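Local coordinates for UL37 (Suid herpesvirus 1, PDB 4K70), which serves as an inner tegument protein, here represented by its N-terminal half, and probably controls the trafficking of viral particles, at residues A[315-320]-A[365-370]; A[322-327]-A[371-376]; A[359-364]-A[413-418]. All blocks are in the same frame, centred on the assembly; numbering follows the deposited sequence.

How the contacts relate
Contacts 1 and 2 follow one another along helix 366-385, their centres 10 Å apart. Val371 joins them: its CG2 lies 3.7 Å from Ala320 CB, so the loop 315-320 packs on the helix just before helix 321-329 takes over. Contact 3 lies at the loops around the start of helix 366-385, its centre 12 Å from contact 1 and 14 Å from contact 2. Arg369 reaches it by a weak hydrogen bond, NE to Ala415 O at 2.8 Å, and Cys373 SG approaches Leu416 O to 3.5 Å. A sodium ion is bound at the far end of the loop of contact 1, by His315 O. Glu325 and Asp359 are calcium-binding residues, though neither holds calcium in this chain.

Contact 1: A[315-320]-A[365-370]; sequences HTQVDA and TDAQRA. With NA (sodium ion), chain J.
Gln317, from the loop leading to helix 321-329, lies against the capping box that starts helix 366-385. Its amide carbon CD rests 3.5 Å from Ala367 CB, a methyl small enough to let the flat amide settle close to the helix. From there OE1 passes 3.2 Å from Gln368 CG, the two glutamine side chains crossing at about a right angle. Direct polar pairing is replaced by water: Gln317 OE1 accepts from two waters, one 2.7 Å away that also meets Thr365 OG1, and a second that accepts from Gln368 NE2. A third water accepts from Ala320 N and donates to Ala367 O. Further along, Ala320 CB meets Ala370 CB at 4.1 Å, two short side chains where the backbones come nearest.

The amide of Gln317 is held in orientation by its own segment. CG stands anti to the backbone N (chi1 -176°), the chain bends at chi2, and NE2 donates in the amide plane to a lone pair of Val318 O, 2.9 Å away and nearly straight at 167°. On the other side the capping box fixes both partners: Gln368 N donates to Thr365 OG1 over 3.1 Å, while Thr365 N donates to Gln368 OE1 from above its carbonyl plane. Gln292 OE1 accepts from Gln317 N and also binds the sodium ion, which lies 2.5 Å from His315 O.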
ATOM      1  N   HIS A 315       4.001 -38.777  -1.733  1.00 23.22           N
ATOM      2  CA  HIS A 315       4.034 -39.541  -0.489  1.00 28.52           C
ATOM      3  C   HIS A 315       2.978 -39.067   0.493  1.00 31.08           C
ATOM      4  O   HIS A 315       2.401 -39.867   1.231  1.00 33.93           O
ATOM      5  CB  HIS A 315       5.413 -39.426   0.178  1.00 27.90           C
ATOM      6  CG  HIS A 315       6.496 -40.149  -0.554  1.00 33.11           C
ATOM      7  ND1 HIS A 315       7.169 -39.598  -1.621  1.00 29.99           N
ATOM      8  CD2 HIS A 315       7.013 -41.390  -0.380  1.00 34.03           C
ATOM      9  CE1 HIS A 315       8.060 -40.464  -2.074  1.00 33.27           C
ATOM     10  NE2 HIS A 315       7.984 -41.561  -1.339  1.00 35.42           N
ATOM     11  N   THR A 316       2.715 -37.764   0.473  1.00 30.02           N
ATOM     12  CA  THR A 316       1.949 -37.112   1.526  1.00 29.67           C
ATOM     13  C   THR A 316       0.945 -36.120   0.967  1.00 25.95           C
ATOM     14  O   THR A 316       1.259 -35.338   0.069  1.00 27.46           O
ATOM     15  CB  THR A 316       2.917 -36.382   2.477  1.00 31.23           C
ATOM     16  OG1 THR A 316       3.651 -37.362   3.221  1.00 33.11           O
ATOM     17  CG2 THR A 316       2.182 -35.447   3.434  1.00 32.19           C
ATOM     18  N   GLN A 317      -0.262 -36.162   1.508  1.00 27.86           N
ATOM     19  CA  GLN A 317      -1.297 -35.197   1.171  1.00 28.23           C
ATOM     20  C   GLN A 317      -1.672 -34.383   2.416  1.00 29.67           C
ATOM     21  O   GLN A 317      -2.350 -34.882   3.313  1.00 28.04           O
ATOM     22  CB  GLN A 317      -2.531 -35.909   0.606  1.00 26.56           C
ATOM     23  CG  GLN A 317      -3.612 -34.954   0.136  1.00 26.54           C
ATOM     24  CD  GLN A 317      -3.083 -33.940  -0.860  1.00 26.14           C
ATOM     25  OE1 GLN A 317      -2.719 -34.294  -1.992  1.00 29.49           O
ATOM     26  NE2 GLN A 317      -2.994 -32.674  -0.435  1.00 26.71           N
ATOM     27  N   VAL A 318      -1.201 -33.142   2.493  1.00 27.05           N
ATOM     28  CA  VAL A 318      -1.587 -32.288   3.605  1.00 27.06           C
ATOM     29  C   VAL A 318      -3.021 -31.835   3.405  1.00 27.55           C
ATOM     30  O   VAL A 318      -3.514 -31.745   2.281  1.00 27.39           O
ATOM     31  CB  VAL A 318      -0.676 -31.043   3.765  1.00 26.15           C
ATOM     32  CG1 VAL A 318       0.739 -31.461   4.069  1.00 24.00           C
ATOM     33  CG2 VAL A 318      -0.738 -30.174   2.519  1.00 25.39           C
ATOM     34  N   ASP A 319      -3.696 -31.555   4.504  1.00 27.54           N
ATOM     35  CA  ASP A 319      -5.079 -31.110   4.426  1.00 27.93           C
ATOM     36  C   ASP A 319      -5.178 -29.592   4.362  1.00 30.10           C
ATOM     37  O   ASP A 319      -5.038 -28.911   5.374  1.00 27.38           O
ATOM     38  CB  ASP A 319      -5.845 -31.641   5.624  1.00 30.52           C
ATOM     39  CG  ASP A 319      -7.268 -31.127   5.684  1.00 35.66           C
ATOM     40  OD1 ASP A 319      -7.844 -30.771   4.627  1.00 32.04           O
ATOM     41  OD2 ASP A 319      -7.799 -31.095   6.811  1.00 39.64           O
ATOM     42  N   ALA A 320      -5.436 -29.061   3.173  1.00 26.95           N
ATOM     43  CA  ALA A 320      -5.600 -27.626   3.024  1.00 25.39           C
ATOM     44  C   ALA A 320      -7.053 -27.193   2.846  1.00 24.97           C
ATOM     45  O   ALA A 320      -7.320 -26.042   2.529  1.00 24.22           O
ATOM     46  CB  ALA A 320      -4.734 -27.107   1.868  1.00 25.58           C
ATOM     47  N   THR A 365      -5.804 -34.165  -7.842  1.00 28.88           N
ATOM     48  CA  THR A 365      -6.866 -34.615  -6.957  1.00 25.95           C
ATOM     49  C   THR A 365      -7.488 -33.404  -6.257  1.00 29.45           C
ATOM     50  O   THR A 365      -6.885 -32.318  -6.201  1.00 24.71           O
ATOM     51  CB  THR A 365      -6.331 -35.512  -5.850  1.00 30.41           C
ATOM     52  OG1 THR A 365      -5.509 -34.728  -4.968  1.00 26.71           O
ATOM     53  CG2 THR A 365      -5.541 -36.682  -6.428  1.00 29.32           C
ATOM     54  N   ASP A 366      -8.673 -33.597  -5.688  1.00 23.54           N
ATOM     55  CA  ASP A 366      -9.349 -32.495  -4.999  1.00 27.94           C
ATOM     56  C   ASP A 366      -8.502 -31.934  -3.848  1.00 29.61           C
ATOM     57  O   ASP A 366      -8.467 -30.718  -3.625  1.00 26.61           O
ATOM     58  CB  ASP A 366     -10.723 -32.918  -4.482  1.00 27.69           C
ATOM     59  CG  ASP A 366     -11.731 -33.105  -5.598  1.00 34.94           C
ATOM     60  OD1 ASP A 366     -11.593 -32.453  -6.656  1.00 38.53           O
ATOM     61  OD2 ASP A 366     -12.670 -33.901  -5.411  1.00 46.66           O
ATOM     62  N   ALA A 367      -7.821 -32.815  -3.119  1.00 23.26           N
ATOM     63  CA  ALA A 367      -6.992 -32.360  -2.008  1.00 26.89           C
ATOM     64  C   ALA A 367      -5.807 -31.527  -2.514  1.00 27.37           C
ATOM     65  O   ALA A 367      -5.399 -30.557  -1.880  1.00 22.36           O
ATOM     66  CB  ALA A 367      -6.512 -33.545  -1.179  1.00 25.58           C
ATOM     67  N   GLN A 368      -5.262 -31.917  -3.662  1.00 25.11           N
ATOM     68  CA  GLN A 368      -4.169 -31.175  -4.280  1.00 23.42           C
ATOM     69  C   GLN A 368      -4.645 -29.821  -4.779  1.00 25.31           C
ATOM     70  O   GLN A 368      -3.914 -28.832  -4.724  1.00 21.64           O
ATOM     71  CB  GLN A 368      -3.573 -31.980  -5.431  1.00 24.75           C
ATOM     72  CG  GLN A 368      -2.679 -33.142  -4.969  1.00 23.52           C
ATOM     73  CD  GLN A 368      -2.346 -34.085  -6.099  1.00 28.23           C
ATOM     74  OE1 GLN A 368      -2.851 -33.933  -7.213  1.00 24.43           O
ATOM     75  NE2 GLN A 368      -1.487 -35.074  -5.823  1.00 26.93           N
ATOM     76  N   ARG A 369      -5.873 -29.788  -5.280  1.00 24.01           N
ATOM     77  CA  ARG A 369      -6.498 -28.543  -5.716  1.00 26.51           C
ATOM     78  C   ARG A 369      -6.589 -27.531  -4.582  1.00 22.35           C
ATOM     79  O   ARG A 369      -6.333 -26.350  -4.791  1.00 23.92           O
ATOM     80  CB  ARG A 369      -7.897 -28.813  -6.260  1.00 23.82           C
ATOM     81  CG  ARG A 369      -7.907 -29.386  -7.668  1.00 27.10           C
ATOM     82  CD  ARG A 369      -9.325 -29.783  -8.085  1.00 30.46           C
ATOM     83  NE  ARG A 369      -9.358 -30.117  -9.503  1.00 36.40           N
ATOM     84  CZ  ARG A 369      -9.435 -31.350  -9.984  1.00 39.12           C
ATOM     85  NH1 ARG A 369      -9.556 -32.384  -9.158  1.00 43.08           N
ATOM     86  NH2 ARG A 369      -9.445 -31.541 -11.297  1.00 47.58           N
ATOM     87  N   ALA A 370      -6.946 -27.998  -3.387  1.00 22.68           N
ATOM     88  CA  ALA A 370      -7.054 -27.113  -2.220  1.00 23.47           C
ATOM     89  C   ALA A 370      -5.699 -26.481  -1.870  1.00 21.48           C
ATOM     90  O   ALA A 370      -5.624 -25.300  -1.506  1.00 22.93           O
ATOM     91  CB  ALA A 370      -7.578 -27.875  -1.037  1.00 18.21           C
TER
HETATM   92 NA    NA J1011      -0.026 -40.624   1.370  1.00 44.05          NA
HETATM   93  O   HOH W   1      -4.011 -36.226  -3.266  1.00 25.10           O
HETATM   94  O   HOH W   2      -0.769 -35.732  -3.257  1.00 27.80           O
HETATM   95  O   HOH W   3      -6.073 -30.480   0.662  1.00 24.68           O

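Contact 2: A[322-327]-A[371-376]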
ATOM      1  N   GLY A 322      -9.544 -26.672   5.048  1.00 26.55           N
ATOM      2  CA  GLY A 322      -9.944 -25.609   5.954  1.00 26.38           C
ATOM      3  C   GLY A 322      -9.328 -24.255   5.622  1.00 29.72           C
ATOM      4  O   GLY A 322     -10.002 -23.217   5.696  1.00 25.72           O
ATOM      5  N   VAL A 323      -8.044 -24.242   5.257  1.00 27.45           N
ATOM      6  CA  VAL A 323      -7.399 -22.965   4.968  1.00 24.06           C
ATOM      7  C   VAL A 323      -7.936 -22.378   3.670  1.00 22.69           C
ATOM      8  O   VAL A 323      -8.138 -21.171   3.563  1.00 23.02           O
ATOM      9  CB  VAL A 323      -5.858 -23.056   4.925  1.00 28.79           C
ATOM     10  CG1 VAL A 323      -5.406 -24.081   3.907  1.00 25.38           C
ATOM     11  CG2 VAL A 323      -5.262 -21.666   4.614  1.00 26.89           C
ATOM     12  N   TRP A 324      -8.189 -23.246   2.696  1.00 21.74           N
ATOM     13  CA  TRP A 324      -8.748 -22.828   1.414  1.00 20.87           C
ATOM     14  C   TRP A 324     -10.149 -22.264   1.615  1.00 22.03           C
ATOM     15  O   TRP A 324     -10.527 -21.270   0.989  1.00 19.81           O
ATOM     16  CB  TRP A 324      -8.793 -24.024   0.444  1.00 20.85           C
ATOM     17  CG  TRP A 324      -9.434 -23.710  -0.867  1.00 21.55           C
ATOM     18  CD1 TRP A 324     -10.362 -24.473  -1.534  1.00 21.52           C
ATOM     19  CD2 TRP A 324      -9.230 -22.529  -1.670  1.00 18.98           C
ATOM     20  NE1 TRP A 324     -10.724 -23.848  -2.702  1.00 23.16           N
ATOM     21  CE2 TRP A 324     -10.051 -22.659  -2.809  1.00 21.08           C
ATOM     22  CE3 TRP A 324      -8.424 -21.387  -1.535  1.00 19.65           C
ATOM     23  CZ2 TRP A 324     -10.101 -21.680  -3.807  1.00 18.14           C
ATOM     24  CZ3 TRP A 324      -8.471 -20.421  -2.530  1.00 20.57           C
ATOM     25  CH2 TRP A 324      -9.297 -20.576  -3.656  1.00 21.56           C
ATOM     26  N   GLU A 325     -10.927 -22.917   2.476  1.00 23.34           N
ATOM     27  CA  GLU A 325     -12.246 -22.400   2.840  1.00 25.45           C
ATOM     28  C   GLU A 325     -12.146 -21.013   3.493  1.00 28.44           C
ATOM     29  O   GLU A 325     -12.890 -20.089   3.134  1.00 27.23           O
ATOM     30  CB  GLU A 325     -12.986 -23.380   3.767  1.00 29.95           C
ATOM     31  CG  GLU A 325     -13.467 -24.643   3.050  1.00 37.04           C
ATOM     32  CD  GLU A 325     -14.049 -25.701   3.995  1.00 49.36           C
ATOM     33  OE1 GLU A 325     -14.319 -25.366   5.174  1.00 49.00           O
ATOM     34  OE2 GLU A 325     -14.230 -26.867   3.555  1.00 43.77           O
ATOM     35  N   ALA A 326     -11.240 -20.873   4.457  1.00 22.46           N
ATOM     36  CA  ALA A 326     -11.109 -19.591   5.157  1.00 25.22           C
ATOM     37  C   ALA A 326     -10.605 -18.488   4.225  1.00 22.27           C
ATOM     38  O   ALA A 326     -11.009 -17.330   4.350  1.00 26.47           O
ATOM     39  CB  ALA A 326     -10.221 -19.729   6.384  1.00 27.01           C
ATOM     40  N   VAL A 327      -9.727 -18.849   3.288  1.00 23.92           N
ATOM     41  CA  VAL A 327      -9.216 -17.898   2.296  1.00 22.22           C
ATOM     42  C   VAL A 327     -10.335 -17.433   1.365  1.00 22.49           C
ATOM     43  O   VAL A 327     -10.431 -16.261   1.015  1.00 24.03           O
ATOM     44  CB  VAL A 327      -8.082 -18.514   1.415  1.00 25.35           C
ATOM     45  CG1 VAL A 327      -7.937 -17.713   0.117  1.00 18.58           C
ATOM     46  CG2 VAL A 327      -6.746 -18.593   2.191  1.00 19.83           C
ATOM     47  N   VAL A 371      -4.639 -27.281  -1.934  1.00 20.43           N
ATOM     48  CA  VAL A 371      -3.282 -26.759  -1.695  1.00 22.50           C
ATOM     49  C   VAL A 371      -2.881 -25.785  -2.797  1.00 21.35           C
ATOM     50  O   VAL A 371      -2.332 -24.710  -2.534  1.00 19.95           O
ATOM     51  CB  VAL A 371      -2.232 -27.880  -1.652  1.00 24.54           C
ATOM     52  CG1 VAL A 371      -0.839 -27.283  -1.453  1.00 17.36           C
ATOM     53  CG2 VAL A 371      -2.553 -28.903  -0.552  1.00 22.03           C
ATOM     54  N   GLY A 372      -3.152 -26.163  -4.043  1.00 21.05           N
ATOM     55  CA  GLY A 372      -2.766 -25.318  -5.161  1.00 19.47           C
ATOM     56  C   GLY A 372      -3.523 -24.004  -5.193  1.00 19.18           C
ATOM     57  O   GLY A 372      -2.938 -22.941  -5.408  1.00 19.87           O
ATOM     58  N   CYS A 373      -4.840 -24.082  -5.031  1.00 18.87           N
ATOM     59  CA  CYS A 373      -5.660 -22.880  -4.933  1.00 20.61           C
ATOM     60  C   CYS A 373      -5.165 -21.946  -3.836  1.00 21.40           C
ATOM     61  O   CYS A 373      -5.004 -20.751  -4.058  1.00 20.79           O
ATOM     62  CB  CYS A 373      -7.123 -23.261  -4.669  1.00 19.33           C
ATOM     63  SG  CYS A 373      -7.953 -23.832  -6.186  1.00 22.49           S
ATOM     64  N   THR A 374      -4.942 -22.485  -2.646  1.00 20.44           N
ATOM     65  CA  THR A 374      -4.475 -21.665  -1.539  1.00 20.03           C
ATOM     66  C   THR A 374      -3.133 -21.007  -1.862  1.00 19.92           C
ATOM     67  O   THR A 374      -2.911 -19.827  -1.553  1.00 17.96           O
ATOM     68  CB  THR A 374      -4.367 -22.495  -0.243  1.00 21.02           C
ATOM     69  OG1 THR A 374      -5.630 -23.106   0.036  1.00 22.67           O
ATOM     70  CG2 THR A 374      -3.967 -21.603   0.946  1.00 19.88           C
ATOM     71  N   ALA A 375      -2.242 -21.758  -2.506  1.00 19.28           N
ATOM     72  CA  ALA A 375      -0.906 -21.251  -2.794  1.00 19.22           C
ATOM     73  C   ALA A 375      -0.923 -20.238  -3.931  1.00 22.83           C
ATOM     74  O   ALA A 375      -0.217 -19.225  -3.881  1.00 20.66           O
ATOM     75  CB  ALA A 375       0.060 -22.393  -3.106  1.00 20.55           C
ATOM     76  N   VAL A 376      -1.734 -20.487  -4.954  1.00 19.87           N
ATOM     77  CA  VAL A 376      -1.848 -19.513  -6.049  1.00 19.47           C
ATOM     78  C   VAL A 376      -2.460 -18.171  -5.587  1.00 24.68           C
ATOM     79  O   VAL A 376      -1.916 -17.092  -5.842  1.00 20.68           O
ATOM     80  CB  VAL A 376      -2.678 -20.070  -7.214  1.00 18.78           C
ATOM     81  CG1 VAL A 376      -2.980 -18.973  -8.206  1.00 20.22           C
ATOM     82  CG2 VAL A 376      -1.946 -21.233  -7.895  1.00 23.62           C
TER
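The indole of Trp324 carries Cys373 on one face: CB stands 3.4 Å from the centroid of the six-membered ring and 9° off its normal, a CH-pi contact almost straight above the ring. The sulfur is placed less directly, SG lying oblique at 4.4 Å from the same centroid. Trp324 NE1 donates to a bound glycerol, probably from the crystallisation liquor. This is helix-on-helix packing in an all-helical fold, the short segments of helices 321-329 and 366-385 crossing at 44° with axes 9.0 Å apart.

Trp324 CG is anti to the backbone N (chi1 176°), which swings the large ring over to the partner helix. Cysteine suits the place against its face, being slim enough for its CB to sit close while its soft, polarisable sulfur meets the ring. Beside it Thr374 turns its two branches to different tasks. OG1 lies 3.3 Å from Trp324 CB, yet its polar need is met within its own helix by a hydrogen bond to Ala370 O, so a hydroxyl can be buried here against carbon. The methyl faces Val323 and Val327, spaced one helical turn apart, whose branched side chains touch it. Helix 333-342 adds Leu340 against Val327 and Thr374. Thr374 CG2 lies 3.9 Å from Val323 CG2 and 4.3 Å from Val327 CG2.

Contact 3: A[359-364]-A[413-418]; sequences DRAPRL and TAALGL
Thr413 O is gripped by two backbone donors of its own segment: Leu418 N at 3.1 Å, and more weakly Leu416 N. Nested inside the longer loop, Gly417 N donates to Ala414 O over 2.9 Å and closes a type I beta turn; this bond and that from Leu418 N (5→2 and 6→1) together have the pattern known from a Schellman motif. Glycine suits its position because phi there is positive, 80°, a value that glycine adopts more readily than residues with a side chain. The turn offers Ala415 to the loop 359-364, which joins helix 347-358 to helix 366-385.

That loop is shaped by a cis peptide bond before Pro362 and by an inverse gamma turn centred on Arg363, in which Leu364 N makes a weak bond to Pro362 O at 3.0 Å. The bend sets Ala361 and Pro362 around the methyl of Ala415, and Leu364 against its carbonyl oxygen. Ala415 CB lies 3.4 Å from Pro362 O and 4.2 Å from Ala361 CB, with Pro362 CB also touching it; alanine is short enough to let the two backbones approach closely. Leu364 swings CG anti to its carbonyl carbon (chi1 -65°), and its CD1 then lies 3.7 Å from Ala415 O. The same methyl meets Leu416 CD2 at 3.7 Å, the two leucines running side by side in the same direction. Although Leu416 CB points away from the loop, its branched end still comes back to it.

Behind the leucines, Leu364 packs on Val357 and Leu416 on Leu358, both of helix 347-358. The join is van der Waals packing, of methyls against one another and against two carbonyl oxygens, Pro362 O and Ala415 O, so its fit depends on the shape of each loop, set by the cis peptide and gamma turn in one and the nested backbone bonds in the other.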
ATOM      1  N   ASP A 359       2.944 -28.239 -11.168  1.00 26.90           N
ATOM      2  CA  ASP A 359       3.776 -29.152 -11.940  1.00 31.94           C
ATOM      3  C   ASP A 359       3.077 -30.499 -12.156  1.00 31.29           C
ATOM      4  O   ASP A 359       3.559 -31.328 -12.909  1.00 34.47           O
ATOM      5  CB  ASP A 359       5.150 -29.350 -11.286  1.00 30.52           C
ATOM      6  CG  ASP A 359       6.147 -28.238 -11.645  1.00 44.29           C
ATOM      7  OD1 ASP A 359       5.898 -27.481 -12.618  1.00 44.50           O
ATOM      8  OD2 ASP A 359       7.191 -28.130 -10.955  1.00 40.14           O
ATOM      9  N   ARG A 360       1.937 -30.716 -11.503  1.00 30.48           N
ATOM     10  CA  ARG A 360       1.219 -31.980 -11.654  1.00 27.02           C
ATOM     11  C   ARG A 360      -0.046 -31.849 -12.466  1.00 28.65           C
ATOM     12  O   ARG A 360      -0.675 -32.853 -12.802  1.00 28.50           O
ATOM     13  CB  ARG A 360       0.904 -32.595 -10.299  1.00 28.74           C
ATOM     14  CG  ARG A 360       2.142 -33.035  -9.602  1.00 36.57           C
ATOM     15  CD  ARG A 360       1.872 -33.627  -8.245  1.00 39.07           C
ATOM     16  NE  ARG A 360       3.151 -33.991  -7.644  1.00 43.99           N
ATOM     17  CZ  ARG A 360       3.595 -35.237  -7.536  1.00 42.30           C
ATOM     18  NH1 ARG A 360       2.835 -36.246  -7.954  1.00 38.77           N
ATOM     19  NH2 ARG A 360       4.788 -35.468  -6.991  1.00 43.08           N
ATOM     20  N   ALA A 361      -0.413 -30.614 -12.785  1.00 24.01           N
ATOM     21  CA  ALA A 361      -1.591 -30.343 -13.602  1.00 30.42           C
ATOM     22  C   ALA A 361      -1.400 -30.923 -15.004  1.00 26.28           C
ATOM     23  O   ALA A 361      -0.265 -31.058 -15.460  1.00 27.64           O
ATOM     24  CB  ALA A 361      -1.839 -28.830 -13.668  1.00 24.29           C
ATOM     25  N   PRO A 362      -2.501 -31.245 -15.710  1.00 27.23           N
ATOM     26  CA  PRO A 362      -3.908 -31.050 -15.342  1.00 26.96           C
ATOM     27  C   PRO A 362      -4.477 -32.049 -14.336  1.00 28.08           C
ATOM     28  O   PRO A 362      -5.477 -31.724 -13.708  1.00 26.11           O
ATOM     29  CB  PRO A 362      -4.639 -31.220 -16.682  1.00 28.78           C
ATOM     30  CG  PRO A 362      -3.757 -32.135 -17.464  1.00 28.75           C
ATOM     31  CD  PRO A 362      -2.365 -31.696 -17.110  1.00 26.30           C
ATOM     32  N   ARG A 363      -3.879 -33.226 -14.173  1.00 26.62           N
ATOM     33  CA  ARG A 363      -4.524 -34.243 -13.342  1.00 29.77           C
ATOM     34  C   ARG A 363      -4.214 -34.060 -11.860  1.00 30.20           C
ATOM     35  O   ARG A 363      -3.257 -34.619 -11.324  1.00 30.28           O
ATOM     36  CB  ARG A 363      -4.211 -35.661 -13.814  1.00 29.42           C
ATOM     37  CG  ARG A 363      -4.619 -35.924 -15.260  1.00 33.82           C
ATOM     38  CD  ARG A 363      -4.265 -37.347 -15.706  1.00 31.38           C
ATOM     39  NE  ARG A 363      -5.055 -38.334 -14.991  1.00 35.32           N
ATOM     40  CZ  ARG A 363      -6.221 -38.794 -15.424  1.00 32.64           C
ATOM     41  NH1 ARG A 363      -6.704 -38.365 -16.582  1.00 32.25           N
ATOM     42  NH2 ARG A 363      -6.884 -39.694 -14.716  1.00 34.28           N
ATOM     43  N   LEU A 364      -5.055 -33.261 -11.214  1.00 28.10           N
ATOM     44  CA  LEU A 364      -4.949 -32.997  -9.790  1.00 29.66           C
ATOM     45  C   LEU A 364      -6.077 -33.693  -9.052  1.00 29.32           C
ATOM     46  O   LEU A 364      -7.175 -33.804  -9.574  1.00 31.86           O
ATOM     47  CB  LEU A 364      -5.061 -31.498  -9.545  1.00 22.54           C
ATOM     48  CG  LEU A 364      -3.933 -30.645 -10.126  1.00 25.51           C
ATOM     49  CD1 LEU A 364      -4.125 -29.189  -9.707  1.00 19.92           C
ATOM     50  CD2 LEU A 364      -2.581 -31.173  -9.673  1.00 20.83           C
ATOM     51  N   THR A 413      -6.699 -23.061 -14.511  1.00 27.22           N
ATOM     52  CA  THR A 413      -7.814 -22.786 -13.615  1.00 25.56           C
ATOM     53  C   THR A 413      -8.785 -23.963 -13.614  1.00 28.00           C
ATOM     54  O   THR A 413      -9.219 -24.395 -12.553  1.00 27.06           O
ATOM     55  CB  THR A 413      -8.534 -21.419 -13.883  1.00 28.82           C
ATOM     56  OG1 THR A 413      -9.004 -21.364 -15.232  1.00 36.85           O
ATOM     57  CG2 THR A 413      -7.589 -20.254 -13.642  1.00 28.26           C
ATOM     58  N   ALA A 414      -9.096 -24.498 -14.791  1.00 25.54           N
ATOM     59  CA  ALA A 414      -9.951 -25.696 -14.865  1.00 29.51           C
ATOM     60  C   ALA A 414      -9.363 -26.823 -14.022  1.00 26.34           C
ATOM     61  O   ALA A 414     -10.070 -27.433 -13.232  1.00 28.80           O
ATOM     62  CB  ALA A 414     -10.146 -26.150 -16.314  1.00 27.35           C
ATOM     63  N   ALA A 415      -8.058 -27.066 -14.162  1.00 25.58           N
ATOM     64  CA  ALA A 415      -7.401 -28.148 -13.431  1.00 23.72           C
ATOM     65  C   ALA A 415      -7.442 -27.939 -11.926  1.00 27.69           C
ATOM     66  O   ALA A 415      -7.475 -28.896 -11.155  1.00 29.45           O
ATOM     67  CB  ALA A 415      -5.954 -28.316 -13.904  1.00 25.58           C
ATOM     68  N   LEU A 416      -7.435 -26.677 -11.516  1.00 24.75           N
ATOM     69  CA  LEU A 416      -7.524 -26.308 -10.112  1.00 26.94           C
ATOM     70  C   LEU A 416      -8.972 -26.394  -9.582  1.00 26.83           C
ATOM     71  O   LEU A 416      -9.220 -26.208  -8.387  1.00 26.31           O
ATOM     72  CB  LEU A 416      -6.964 -24.891  -9.923  1.00 24.21           C
ATOM     73  CG  LEU A 416      -5.444 -24.767 -10.004  1.00 24.51           C
ATOM     74  CD1 LEU A 416      -5.023 -23.315  -9.864  1.00 24.26           C
ATOM     75  CD2 LEU A 416      -4.784 -25.613  -8.917  1.00 24.57           C
ATOM     76  N   GLY A 417      -9.921 -26.694 -10.467  1.00 28.26           N
ATOM     77  CA  GLY A 417     -11.317 -26.842 -10.063  1.00 30.34           C
ATOM     78  C   GLY A 417     -12.064 -25.528  -9.901  1.00 30.28           C
ATOM     79  O   GLY A 417     -13.103 -25.464  -9.239  1.00 31.17           O
ATOM     80  N   LEU A 418     -11.526 -24.468 -10.506  1.00 30.37           N
ATOM     81  CA  LEU A 418     -12.120 -23.134 -10.443  1.00 25.88           C
ATOM     82  C   LEU A 418     -12.828 -22.821 -11.750  1.00 31.39           C
ATOM     83  O   LEU A 418     -12.448 -23.330 -12.799  1.00 26.29           O
ATOM     84  CB  LEU A 418     -11.028 -22.081 -10.251  1.00 24.29           C
ATOM     85  CG  LEU A 418     -10.203 -22.169  -8.974  1.00 25.14           C
ATOM     86  CD1 LEU A 418      -8.999 -21.271  -9.109  1.00 25.53           C
ATOM     87  CD2 LEU A 418     -11.050 -21.765  -7.764  1.00 27.84           C
TER